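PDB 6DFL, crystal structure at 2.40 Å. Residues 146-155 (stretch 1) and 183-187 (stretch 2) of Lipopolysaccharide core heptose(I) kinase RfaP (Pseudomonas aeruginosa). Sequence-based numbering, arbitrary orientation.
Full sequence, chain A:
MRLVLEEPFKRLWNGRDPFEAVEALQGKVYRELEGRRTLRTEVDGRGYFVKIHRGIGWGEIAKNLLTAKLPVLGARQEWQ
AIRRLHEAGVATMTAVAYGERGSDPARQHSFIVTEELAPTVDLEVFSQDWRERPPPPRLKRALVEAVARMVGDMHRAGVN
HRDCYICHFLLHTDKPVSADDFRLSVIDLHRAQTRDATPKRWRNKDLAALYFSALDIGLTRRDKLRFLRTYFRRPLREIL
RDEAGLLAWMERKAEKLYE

Stretch 1, residues 146-155: AVARMVGDMH
Stretch 2 (183-187) RLSVI

A single selenomethionine side chain carries most of the helix's share of this contact: Met150, built with selenium in place of sulfur, lies along the strand and touches three consecutive residues, Leu184, Ser185 and Val186. No hydrogen bond joins the two stretches, so the example illustrates a general principle of helix-on-strand packing, in which the helix bonds its own backbone and the segments meet mainly through apolar side chains, with the Met150 methyl also resting on strand backbone.

Residues 146-155 form a continuous stretch of helix that extends beyond both ends, with phi between about -46° and -82° and psi between -28° and -53°. Its i to i-4 bonds run from Met150 N to Ala146 O (3.2 Å), Val151 N to Val147 O (2.9 Å), Gly152 N to Ala148 O (3.0 Å), Asp153 N to Arg149 O (2.7 Å), Met154 N to Met150 O (2.6 Å) and His155 N to Val151 O (2.7 Å). The partner is extended: phi/psi are -106/157 at Leu184, -134/137 at Ser185 and -88/138 at Val186, while Ile187, at -128/-166, lies in loop or turn. The two axes approach to 9.8 Å, and their N-to-C directions differ by 36°, with a signed crossing angle of -36°.

The register is consistent with the periodicities of the two elements. Ala146 CA lies 7.6 Å from Leu184 CA, and Met150 CA lies 8.0 Å from Val186 CA; four residues of helix, roughly one turn, thus advance alongside two residues of strand. Ala146, Met150 and Met154 all point toward the strand, whereas Leu184 and Val186 point toward the helix and the intervening Ser185 points away. Ala146 presents only a methyl to Leu184, whose m,t rotamer (-63°, -175°) places CD1 3.8 Å from Ala146 CB. The same CD1 lies 3.7 Å from CG2 of Val147, a t rotamer (178°) whose CA-to-CB bond points sideways.

Met150 adopts m, t, p (-70°, -175°, 67°). The first two torsions carry its selenium to 3.5 Å from Leu184 CB, and the third turns the terminal methyl onward along the strand. There, Met150 CE sits 3.4 Å from Val186 N, 4.0 Å from Ser185 C and 3.6 Å from Val186 CG1. The approach to the amide nitrogen is a packing contact, since a methyl group offers no acceptor; the pairing with CG1 is apolar, with Val186 in the p rotamer (55°). One turn later, Met154 extends the row more loosely: its chi1 of -149° falls between wells, chi2 and chi3 are t (178°) and p (75°), and its SE stands 4.5 Å from Val186 CG2.

Together the stretches bury 265 Å², with Met150 and Leu184 contributing 79 and 76 Å². The polar side chains stay outside this seam: Arg149 and Asp153 are out of reach of the strand, and Ser185 OG is hydrogen-bonded elsewhere in the structure.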

# COMPACT_ATOMS: atom_id res chain seq x y z
N ALA A 146 6.45 0.20 2.87
CA ALA A 146 6.52 -0.48 1.58
C ALA A 146 5.27 -0.21 0.74
O ALA A 146 5.35 -0.20 -0.50
CB ALA A 146 6.72 -1.97 1.79
N VAL A 147 4.13 0.05 1.37
CA VAL A 147 2.95 0.33 0.56
C VAL A 147 2.96 1.78 0.13
O VAL A 147 2.63 2.11 -1.01
CB VAL A 147 1.66 -0.02 1.33
CG1 VAL A 147 0.44 0.31 0.49
CG2 VAL A 147 1.68 -1.49 1.71
N ALA A 148 3.33 2.67 1.05
CA ALA A 148 3.57 4.06 0.70
C ALA A 148 4.47 4.18 -0.53
O ALA A 148 4.16 4.93 -1.46
CB ALA A 148 4.16 4.80 1.89
N ARG A 149 5.52 3.36 -0.62
CA ARG A 149 6.40 3.45 -1.78
C ARG A 149 5.72 2.97 -3.05
O ARG A 149 5.89 3.57 -4.12
CB ARG A 149 7.69 2.66 -1.54
CG ARG A 149 8.72 3.41 -0.70
CD ARG A 149 10.06 2.69 -0.67
NE ARG A 149 9.95 1.27 -0.32
CZ ARG A 149 10.15 0.78 0.90
NH1 ARG A 149 10.48 1.60 1.90
NH2 ARG A 149 10.03 -0.54 1.12
N MSE A 150 4.97 1.87 -2.96
CA MSE A 150 4.41 1.29 -4.16
C MSE A 150 3.33 2.18 -4.72
O MSE A 150 3.29 2.45 -5.92
CB MSE A 150 3.88 -0.08 -3.88
CG MSE A 150 4.96 -1.10 -3.61
SE MSE A 150 4.09 -2.85 -3.42
CE MSE A 150 3.43 -3.12 -5.22
N VAL A 151 2.47 2.68 -3.83
CA VAL A 151 1.36 3.53 -4.26
C VAL A 151 1.89 4.84 -4.83
O VAL A 151 1.56 5.23 -5.96
CB VAL A 151 0.38 3.75 -3.09
CG1 VAL A 151 -0.70 4.75 -3.44
CG2 VAL A 151 -0.25 2.43 -2.65
N GLY A 152 2.74 5.54 -4.07
CA GLY A 152 3.48 6.65 -4.63
C GLY A 152 4.12 6.34 -5.97
O GLY A 152 3.94 7.08 -6.93
N ASP A 153 4.83 5.20 -6.05
CA ASP A 153 5.45 4.82 -7.32
C ASP A 153 4.41 4.61 -8.41
O ASP A 153 4.58 5.09 -9.54
CB ASP A 153 6.28 3.54 -7.13
CG ASP A 153 7.75 3.84 -6.77
OD1 ASP A 153 8.07 5.01 -6.48
OD2 ASP A 153 8.57 2.89 -6.77
N MSE A 154 3.33 3.92 -8.08
CA MSE A 154 2.22 3.72 -8.97
C MSE A 154 1.68 5.04 -9.50
O MSE A 154 1.48 5.20 -10.71
CB MSE A 154 1.14 2.98 -8.23
CG MSE A 154 0.28 2.06 -9.03
SE MSE A 154 -0.97 1.22 -7.77
CE MSE A 154 -2.15 2.75 -7.47
N HIS A 155 1.42 5.98 -8.59
CA HIS A 155 0.84 7.25 -8.98
C HIS A 155 1.80 8.05 -9.83
O HIS A 155 1.40 8.60 -10.87
CB HIS A 155 0.44 8.07 -7.76
CG HIS A 155 -0.77 7.55 -7.08
ND1 HIS A 155 -1.17 7.99 -5.83
CD2 HIS A 155 -1.69 6.63 -7.47
CE1 HIS A 155 -2.27 7.35 -5.48
NE2 HIS A 155 -2.61 6.53 -6.46
N ARG A 183 8.71 -8.97 0.32
CA ARG A 183 8.32 -8.31 -0.92
C ARG A 183 6.80 -8.32 -1.08
O ARG A 183 6.13 -9.30 -0.74
CB ARG A 183 8.98 -8.95 -2.14
CG ARG A 183 8.70 -10.40 -2.33
CD ARG A 183 9.53 -10.95 -3.47
NE ARG A 183 9.21 -12.34 -3.73
CZ ARG A 183 8.52 -12.76 -4.78
NH1 ARG A 183 8.08 -11.90 -5.69
NH2 ARG A 183 8.27 -14.06 -4.93
N LEU A 184 6.29 -7.21 -1.60
CA LEU A 184 4.88 -7.03 -1.88
C LEU A 184 4.64 -7.11 -3.38
O LEU A 184 5.56 -6.94 -4.18
CB LEU A 184 4.39 -5.69 -1.33
CG LEU A 184 4.47 -5.56 0.19
CD1 LEU A 184 3.86 -4.26 0.66
CD2 LEU A 184 3.82 -6.74 0.89
N SER A 185 3.40 -7.43 -3.76
CA SER A 185 2.90 -7.24 -5.11
C SER A 185 1.52 -6.61 -5.02
O SER A 185 0.71 -7.00 -4.17
CB SER A 185 2.82 -8.55 -5.88
OG SER A 185 4.08 -9.18 -5.93
N VAL A 186 1.27 -5.64 -5.87
CA VAL A 186 -0.08 -5.08 -5.99
C VAL A 186 -0.84 -5.90 -7.02
O VAL A 186 -0.29 -6.28 -8.07
CB VAL A 186 -0.03 -3.59 -6.36
CG1 VAL A 186 0.79 -3.38 -7.65
CG2 VAL A 186 -1.46 -3.03 -6.50
N ILE A 187 -2.10 -6.20 -6.73
CA ILE A 187 -2.89 -6.97 -7.68
C ILE A 187 -4.19 -6.24 -7.93
O ILE A 187 -4.34 -5.08 -7.52
CB ILE A 187 -3.17 -8.40 -7.16
CG1 ILE A 187 -4.01 -8.32 -5.88
CG2 ILE A 187 -1.87 -9.14 -6.93
CD1 ILE A 187 -4.73 -9.59 -5.52